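Local structure of serpin B3 (Homo sapiens, 4ZK3) at residues T9-D14 against K55-D60; E100-N105 against A179-G184; K199-K204 against N249-L254. The protein probably inhibits proteases as a member of the serpin family and, as the psoriasis-associated Pso p27, forms a compact structure that builds large aggregates. One frame throughout, in Å; residues are numbered along the deposited sequence.

Interaction 1 of 3, residues T9-D14 against K55-D60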
# COMPACT_ATOMS: atom_id res chain seq x y z
N THR A 9 -8.10 -2.20 -6.12
CA THR A 9 -8.94 -1.78 -5.00
C THR A 9 -9.66 -2.94 -4.32
O THR A 9 -9.80 -2.97 -3.10
CB THR A 9 -9.93 -0.68 -5.45
OG1 THR A 9 -9.19 0.46 -5.89
CG2 THR A 9 -10.81 -0.23 -4.26
N LYS A 10 -10.08 -3.94 -5.09
CA LYS A 10 -10.70 -5.13 -4.47
C LYS A 10 -9.74 -5.94 -3.64
O LYS A 10 -10.04 -6.36 -2.51
CB LYS A 10 -11.32 -6.02 -5.56
CG LYS A 10 -12.49 -5.37 -6.31
CD LYS A 10 -12.97 -6.25 -7.46
CE LYS A 10 -14.14 -5.64 -8.20
NZ LYS A 10 -15.36 -5.63 -7.33
N PHE A 11 -8.56 -6.16 -4.19
CA PHE A 11 -7.47 -6.81 -3.47
C PHE A 11 -7.14 -6.04 -2.21
O PHE A 11 -6.98 -6.66 -1.13
CB PHE A 11 -6.24 -6.93 -4.40
CG PHE A 11 -5.05 -7.53 -3.76
CD1 PHE A 11 -5.10 -8.74 -3.15
CD2 PHE A 11 -3.79 -6.87 -3.84
CE1 PHE A 11 -3.97 -9.33 -2.59
CE2 PHE A 11 -2.67 -7.42 -3.26
CZ PHE A 11 -2.75 -8.66 -2.63
N MET A 12 -7.10 -4.72 -2.30
CA MET A 12 -6.92 -3.84 -1.12
C MET A 12 -7.95 -4.14 -0.01
O MET A 12 -7.58 -4.30 1.16
CB MET A 12 -6.97 -2.34 -1.53
CG MET A 12 -6.84 -1.30 -0.37
SD MET A 12 -7.24 0.32 -0.98
CE MET A 12 -9.01 0.27 -0.68
N PHE A 13 -9.24 -4.25 -0.34
CA PHE A 13 -10.22 -4.60 0.71
C PHE A 13 -10.09 -6.04 1.21
O PHE A 13 -10.31 -6.29 2.43
CB PHE A 13 -11.63 -4.30 0.26
CG PHE A 13 -11.95 -2.84 0.29
CD1 PHE A 13 -12.04 -2.19 1.51
CD2 PHE A 13 -12.10 -2.10 -0.89
CE1 PHE A 13 -12.33 -0.84 1.56
CE2 PHE A 13 -12.37 -0.75 -0.85
CZ PHE A 13 -12.48 -0.10 0.38
N ASP A 14 -9.71 -6.96 0.32
CA ASP A 14 -9.54 -8.33 0.74
C ASP A 14 -8.40 -8.34 1.74
O ASP A 14 -8.44 -9.10 2.73
CB ASP A 14 -9.23 -9.30 -0.39
CG ASP A 14 -10.31 -9.36 -1.45
OD1 ASP A 14 -11.43 -8.83 -1.28
OD2 ASP A 14 -9.98 -9.92 -2.51
N LYS A 55 -6.28 -14.85 -9.25
CA LYS A 55 -7.54 -14.72 -8.54
C LYS A 55 -7.42 -13.83 -7.28
O LYS A 55 -8.26 -13.02 -7.00
CB LYS A 55 -8.06 -16.09 -8.12
CG LYS A 55 -9.27 -15.94 -7.22
CD LYS A 55 -10.05 -17.23 -7.00
CE LYS A 55 -11.50 -16.87 -6.66
NZ LYS A 55 -11.94 -17.64 -5.47
N VAL A 56 -6.37 -14.03 -6.51
CA VAL A 56 -6.09 -13.22 -5.33
C VAL A 56 -5.93 -11.76 -5.70
O VAL A 56 -6.47 -10.91 -5.01
CB VAL A 56 -4.87 -13.78 -4.62
CG1 VAL A 56 -4.22 -12.77 -3.66
CG2 VAL A 56 -5.27 -15.07 -3.89
N LEU A 57 -5.21 -11.46 -6.80
CA LEU A 57 -5.01 -10.06 -7.25
C LEU A 57 -6.24 -9.44 -7.96
O LEU A 57 -6.30 -8.20 -8.19
CB LEU A 57 -3.82 -10.01 -8.17
CG LEU A 57 -2.49 -10.35 -7.48
CD1 LEU A 57 -1.40 -10.41 -8.53
CD2 LEU A 57 -2.13 -9.34 -6.44
N HIS A 58 -7.21 -10.30 -8.26
CA HIS A 58 -8.41 -9.96 -9.05
C HIS A 58 -8.02 -9.64 -10.53
O HIS A 58 -8.78 -9.06 -11.26
CB HIS A 58 -9.30 -8.86 -8.41
CG HIS A 58 -9.93 -9.24 -7.08
ND1 HIS A 58 -11.28 -9.45 -6.93
CD2 HIS A 58 -9.41 -9.39 -5.84
CE1 HIS A 58 -11.57 -9.75 -5.67
NE2 HIS A 58 -10.45 -9.72 -4.98
N PHE A 59 -6.84 -10.11 -10.95
CA PHE A 59 -6.33 -9.90 -12.31
C PHE A 59 -7.13 -10.77 -13.27
O PHE A 59 -7.11 -10.54 -14.47
CB PHE A 59 -4.85 -10.28 -12.43
CG PHE A 59 -3.85 -9.16 -12.03
CD1 PHE A 59 -4.25 -8.04 -11.30
CD2 PHE A 59 -2.50 -9.29 -12.39
CE1 PHE A 59 -3.32 -7.08 -10.94
CE2 PHE A 59 -1.58 -8.33 -12.05
CZ PHE A 59 -2.00 -7.22 -11.33
N ASP A 60 -7.84 -11.77 -12.76
CA ASP A 60 -8.72 -12.54 -13.63
C ASP A 60 -10.03 -11.81 -14.01
O ASP A 60 -10.83 -12.38 -14.76
CB ASP A 60 -9.01 -13.91 -13.04
CG ASP A 60 -9.73 -13.87 -11.69
OD1 ASP A 60 -10.10 -12.80 -11.13
OD2 ASP A 60 -9.91 -14.95 -11.15

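Interaction 2 of 3, residues E100-N105 against A179-G184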
# COMPACT_ATOMS: atom_id res chain seq x y z
N GLU A 100 6.82 14.47 -4.71
CA GLU A 100 7.52 13.39 -5.32
C GLU A 100 6.73 12.09 -5.14
O GLU A 100 6.29 11.78 -4.01
CB GLU A 100 8.85 13.21 -4.63
CG GLU A 100 9.70 12.18 -5.32
CD GLU A 100 11.03 12.02 -4.69
OE1 GLU A 100 11.20 12.42 -3.53
OE2 GLU A 100 11.90 11.46 -5.38
N LEU A 101 6.55 11.36 -6.24
CA LEU A 101 6.01 10.02 -6.25
C LEU A 101 6.98 9.12 -7.01
O LEU A 101 7.37 9.44 -8.14
CB LEU A 101 4.63 10.02 -6.91
CG LEU A 101 4.05 8.62 -6.94
CD1 LEU A 101 3.85 7.97 -5.54
CD2 LEU A 101 2.76 8.63 -7.68
N LYS A 102 7.39 8.00 -6.43
CA LYS A 102 8.26 7.14 -7.12
C LYS A 102 8.05 5.72 -6.68
O LYS A 102 7.66 5.44 -5.55
CB LYS A 102 9.71 7.54 -7.01
CG LYS A 102 10.27 7.57 -5.65
CD LYS A 102 11.75 7.94 -5.60
CE LYS A 102 12.11 8.22 -4.16
NZ LYS A 102 13.58 8.12 -3.85
N ILE A 103 8.28 4.82 -7.62
CA ILE A 103 8.11 3.40 -7.38
C ILE A 103 9.18 2.66 -8.12
O ILE A 103 9.43 2.96 -9.29
CB ILE A 103 6.69 2.99 -7.77
CG1 ILE A 103 6.37 1.56 -7.31
CG2 ILE A 103 6.47 3.16 -9.26
CD1 ILE A 103 4.90 1.35 -7.23
N ALA A 104 9.73 1.63 -7.50
CA ALA A 104 10.73 0.81 -8.16
C ALA A 104 10.53 -0.66 -7.80
O ALA A 104 10.09 -1.00 -6.67
CB ALA A 104 12.09 1.25 -7.69
N ASN A 105 10.95 -1.51 -8.73
CA ASN A 105 10.93 -2.92 -8.63
C ASN A 105 12.31 -3.44 -8.83
O ASN A 105 13.04 -2.94 -9.67
CB ASN A 105 10.00 -3.47 -9.72
CG ASN A 105 8.57 -3.15 -9.45
OD1 ASN A 105 7.83 -2.55 -10.28
ND2 ASN A 105 8.16 -3.51 -8.29
N ALA A 179 9.43 -1.08 -3.91
CA ALA A 179 9.38 0.08 -3.00
C ALA A 179 8.63 1.23 -3.64
O ALA A 179 8.81 1.54 -4.82
CB ALA A 179 10.79 0.55 -2.63
N ILE A 180 7.81 1.88 -2.82
CA ILE A 180 6.99 3.03 -3.23
C ILE A 180 7.15 4.16 -2.21
O ILE A 180 7.27 3.90 -0.98
CB ILE A 180 5.50 2.63 -3.38
CG1 ILE A 180 4.67 3.79 -3.87
CG2 ILE A 180 4.90 2.16 -2.02
CD1 ILE A 180 3.20 3.44 -4.21
N TYR A 181 7.23 5.41 -2.72
CA TYR A 181 7.53 6.57 -1.90
C TYR A 181 6.78 7.79 -2.41
O TYR A 181 6.76 8.05 -3.62
CB TYR A 181 9.05 6.87 -1.86
CG TYR A 181 9.34 8.10 -1.06
CD1 TYR A 181 9.43 8.03 0.30
CD2 TYR A 181 9.49 9.38 -1.69
CE1 TYR A 181 9.65 9.14 1.08
CE2 TYR A 181 9.71 10.52 -0.90
CZ TYR A 181 9.81 10.40 0.47
OH TYR A 181 10.03 11.48 1.32
N PHE A 182 6.14 8.51 -1.49
CA PHE A 182 5.38 9.69 -1.79
C PHE A 182 5.70 10.76 -0.73
O PHE A 182 5.67 10.46 0.46
CB PHE A 182 3.91 9.37 -1.75
CG PHE A 182 3.06 10.59 -1.77
CD1 PHE A 182 3.02 11.40 -2.90
CD2 PHE A 182 2.34 10.97 -0.64
CE1 PHE A 182 2.24 12.58 -2.91
CE2 PHE A 182 1.57 12.10 -0.64
CZ PHE A 182 1.50 12.90 -1.76
N LYS A 183 6.00 11.99 -1.14
CA LYS A 183 5.98 13.10 -0.20
C LYS A 183 5.38 14.29 -0.90
O LYS A 183 5.77 14.61 -1.97
CB LYS A 183 7.37 13.46 0.31
CG LYS A 183 7.36 14.50 1.45
CD LYS A 183 8.79 14.92 1.84
CE LYS A 183 8.78 16.13 2.77
NZ LYS A 183 9.85 15.95 3.80
N GLY A 184 4.34 14.89 -0.35
CA GLY A 184 3.69 16.00 -1.06
C GLY A 184 3.19 17.06 -0.11
O GLY A 184 2.83 16.75 1.04

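Interaction 3 of 3, residues K199-K204 against N249-L254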
# COMPACT_ATOMS: atom_id res chain seq x y z
N LYS A 199 -7.94 16.15 22.96
CA LYS A 199 -8.14 14.75 23.20
C LYS A 199 -8.48 14.04 21.90
O LYS A 199 -9.12 14.60 21.06
CB LYS A 199 -9.27 14.59 24.20
CG LYS A 199 -8.96 15.35 25.48
CD LYS A 199 -10.02 15.13 26.54
CE LYS A 199 -9.77 16.11 27.69
NZ LYS A 199 -10.51 15.62 28.87
N PHE A 200 -8.01 12.82 21.76
CA PHE A 200 -8.42 11.91 20.73
C PHE A 200 -9.02 10.76 21.46
O PHE A 200 -8.39 10.26 22.37
CB PHE A 200 -7.23 11.37 19.91
CG PHE A 200 -7.63 10.51 18.74
CD1 PHE A 200 -7.80 9.17 18.90
CD2 PHE A 200 -7.83 11.06 17.49
CE1 PHE A 200 -8.14 8.37 17.84
CE2 PHE A 200 -8.16 10.27 16.42
CZ PHE A 200 -8.34 8.92 16.59
N TRP A 201 -10.24 10.35 21.07
CA TRP A 201 -10.96 9.28 21.78
C TRP A 201 -10.92 7.99 20.95
O TRP A 201 -11.60 7.90 19.95
CB TRP A 201 -12.45 9.63 22.03
CG TRP A 201 -12.82 10.84 22.93
CD1 TRP A 201 -13.08 12.12 22.51
CD2 TRP A 201 -13.09 10.84 24.36
NE1 TRP A 201 -13.45 12.92 23.58
CE2 TRP A 201 -13.45 12.16 24.72
CE3 TRP A 201 -13.04 9.87 25.35
CZ2 TRP A 201 -13.74 12.52 26.05
CZ3 TRP A 201 -13.33 10.24 26.68
CH2 TRP A 201 -13.67 11.55 27.00
N PRO A 202 -10.11 7.01 21.36
CA PRO A 202 -10.12 5.74 20.65
C PRO A 202 -11.38 4.95 20.91
O PRO A 202 -11.81 4.21 20.03
CB PRO A 202 -8.91 5.01 21.20
CG PRO A 202 -8.03 6.12 21.68
CD PRO A 202 -8.97 7.09 22.27
N ASN A 203 -11.94 5.12 22.12
CA ASN A 203 -13.25 4.57 22.50
C ASN A 203 -14.10 5.68 23.04
O ASN A 203 -13.63 6.81 23.23
CB ASN A 203 -13.08 3.49 23.58
CG ASN A 203 -12.24 2.32 23.09
OD1 ASN A 203 -12.68 1.54 22.24
ND2 ASN A 203 -11.02 2.20 23.61
N LYS A 204 -15.36 5.35 23.32
CA LYS A 204 -16.29 6.35 23.86
C LYS A 204 -15.77 6.97 25.17
O LYS A 204 -15.83 8.20 25.39
CB LYS A 204 -17.68 5.73 24.05
CG LYS A 204 -18.27 5.18 22.75
CD LYS A 204 -19.80 5.12 22.79
CE LYS A 204 -20.40 6.50 22.65
NZ LYS A 204 -21.86 6.43 22.43
N ASN A 249 -19.74 9.23 11.98
CA ASN A 249 -20.41 10.36 12.72
C ASN A 249 -20.33 10.13 14.21
O ASN A 249 -20.17 11.07 14.95
CB ASN A 249 -21.89 10.48 12.38
CG ASN A 249 -22.13 10.77 10.94
OD1 ASN A 249 -21.27 11.36 10.28
ND2 ASN A 249 -23.31 10.38 10.43
N GLU A 250 -20.42 8.87 14.62
CA GLU A 250 -20.31 8.48 16.03
C GLU A 250 -18.97 7.82 16.41
O GLU A 250 -18.45 6.98 15.67
CB GLU A 250 -21.47 7.51 16.38
CG GLU A 250 -22.85 8.16 16.33
CD GLU A 250 -22.92 9.43 17.19
OE1 GLU A 250 -22.36 9.42 18.31
OE2 GLU A 250 -23.50 10.46 16.75
N ILE A 251 -18.49 8.16 17.61
CA ILE A 251 -17.17 7.81 18.14
C ILE A 251 -16.88 6.34 17.98
O ILE A 251 -15.75 5.95 17.71
CB ILE A 251 -17.03 8.20 19.65
CG1 ILE A 251 -17.39 9.68 19.85
CG2 ILE A 251 -15.63 7.87 20.21
CD1 ILE A 251 -16.57 10.44 20.89
N ASP A 252 -17.93 5.54 18.06
CA ASP A 252 -17.81 4.10 18.02
C ASP A 252 -18.36 3.51 16.76
O ASP A 252 -18.48 2.30 16.64
CB ASP A 252 -18.56 3.50 19.24
CG ASP A 252 -20.09 3.70 19.15
OD1 ASP A 252 -20.56 4.79 18.74
OD2 ASP A 252 -20.82 2.74 19.49
N GLY A 253 -18.71 4.34 15.79
CA GLY A 253 -19.33 3.82 14.55
C GLY A 253 -18.40 3.15 13.53
O GLY A 253 -18.87 2.71 12.49
N LEU A 254 -17.08 3.06 13.80
CA LEU A 254 -16.12 2.58 12.78
C LEU A 254 -16.39 1.14 12.35
O LEU A 254 -16.37 0.84 11.15
CB LEU A 254 -14.65 2.75 13.24
CG LEU A 254 -13.61 2.38 12.16
CD1 LEU A 254 -13.78 3.30 10.97
CD2 LEU A 254 -12.17 2.49 12.61

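Interaction 1 of 3, residues T9-D14 against K55-D60
Lys10 lays its CB over the centre of the His58 imidazole, 3.6 Å from the ring centroid and only 5° off the normal, a CH-pi contact. Its CD continues past ND1 before the chain bends at the last torsion and carries the amine away. Over the opposite ring face, toward the rim, lies Lys55 O. Asp14 meets His58 tip to tip. NE2 gives its hydrogen to the syn side of Asp14 OD2 at a short 2.5 Å, nearly straight at 167°; the bond lies in the ring plane, although carboxylate and imidazole are turned 44° apart. ND1 is hydrogen-bonded to Gln61 OE1, so the ring is held at both nitrogens and both face acceptors, which would favour the protonated form.

Beside this polar pair Phe11, its CG anti to the backbone N, points its ring along Leu57. Leu57 CD2 lies over one face, 3.9 Å from the centroid, while Phe11 CE1 touches Val56 CG1 at 3.6 Å. Ile34 and Thr35 of helix 31-42 also touch the Phe11 side chain.

His58, with positive phi, is the C-prime residue of the Schellman motif that ends helix 47-57, and its side chain points toward helix 4-19; the contact thus joins a helix end to a helix flank in the helical part of the serpin fold.

Interaction 2 of 3, residues E100-N105 against A179-G184
Lys102 and Tyr181 form the middle hydrogen-bonded pair of an antiparallel ladder: Lys102 N donates to Tyr181 O and Tyr181 N to Lys102 O, both at 2.9 Å. A like pair of hydrogen bonds joins Glu100 to Lys183 and Ala104 to Ala179, where Ala104 N reaches Ala179 O at 2.8 Å. Six N-H groups and six carbonyls are thereby satisfied, and the strand directions differ by 176°. Between these pairs the CA hydrogens of Leu101, Ile103, Ile180 and Phe182 add contacts to the same carbonyls; Phe182 CA comes within 3.2 Å of Glu100 O. The backbones of the non-hydrogen-bonded residues turn to the neighbouring strands instead: Leu101 bonds to Lys94, while Ile180 and Phe182 bond to Ala345 and Ala343 of strand 340-351. Ile103 O takes the side-chain amide of Asn93.

On the face of Lys102 and Tyr181, the extended lysine chain starts between its own backbone N and carbonyl (chi1 60°) and runs across the tyrosine, CE lying 3.8 Å from Tyr181 CD2. Glu100 brings OE1 to the ring edge, near its plane, 3.6 Å from Tyr181 CE2, with carboxylate and ring 80° apart. The phenol OH is bonded to Glu342 OE2, so the tyrosine also ties the ladder to the next strand.

The face of Leu101, Ile103, Ile180 and Phe182 is mostly apolar. Ile103 CD1 meets Ile180 CD1 at 4.0 Å, and Leu101 CD1 approaches Phe182 CB; helix 31-42 and Phe383 pack against this face, where Asn105 ND2 bonds to Ser36 OG. This is the central large sheet of a serpin, and strand 340-351, paired beside 174-185, is consistent with an inserted reactive-centre loop.

Interaction 3 of 3, residues K199-K204 against N249-L254
Ile251 points its CG2 branch at the corner at Pro202, where the methyl meets backbone more than side chain: Asn203 O lies 3.8 Å from Ile251 CG2, and Lys204 CA 4.0 Å from the same carbon. CG2 stands anti to the backbone N, which carries it outward from its turn toward these atoms. The side chains of Trp201 and Ile251 cross at a slant: Trp201 CB meets Ile251 CG2 at 4.1 Å, and Ile251 CD1 approaches the indole obliquely at its CD1.

Lys204 and Asp252 make a second contact, also slanting. The aliphatic part of the lysine does the touching, with CG 3.9 Å from Asp252 CB and CD next to the carboxylate carbon. The chain bends at chi3 (75°) and passes the carboxylate; Lys204 NZ stays 4.2 Å from Asp252 OD1, beyond a salt bridge. Lys204 also touches a crystal neighbour, which may influence its course.

Both Ile251 and Asp252 are presented by a type I beta turn, closed by Gly253 N to Glu250 O at 2.7 Å. His367 also lies against Ile251. The arrangement is a surface contact between a beta turn, linking strand 241-248 to helix 254-260, and the corner where the chain turns at Pro202 in the serpin fold.

In the fold
The three contacts use different elements and do not touch. Interaction 2 is the buried one, strand against strand, its backbone bonds flanked by one mostly apolar face and one carrying charged and tyrosine side chains. Interaction 1, partly buried and on the other side of the chain's centre, about 22 Å away between centres, joins two helices through a histidine-aspartate bond and an aromatic-aliphatic patch; helix 31-42 touches side chains of both. Interaction 3 lies at the surface, about 25 Å from the chain's centre, and has no hydrogen bond across it, only van der Waals contact and a loose charge pairing. Strands 174-185 and 196-201, from interactions 2 and 3, follow each other in sequence.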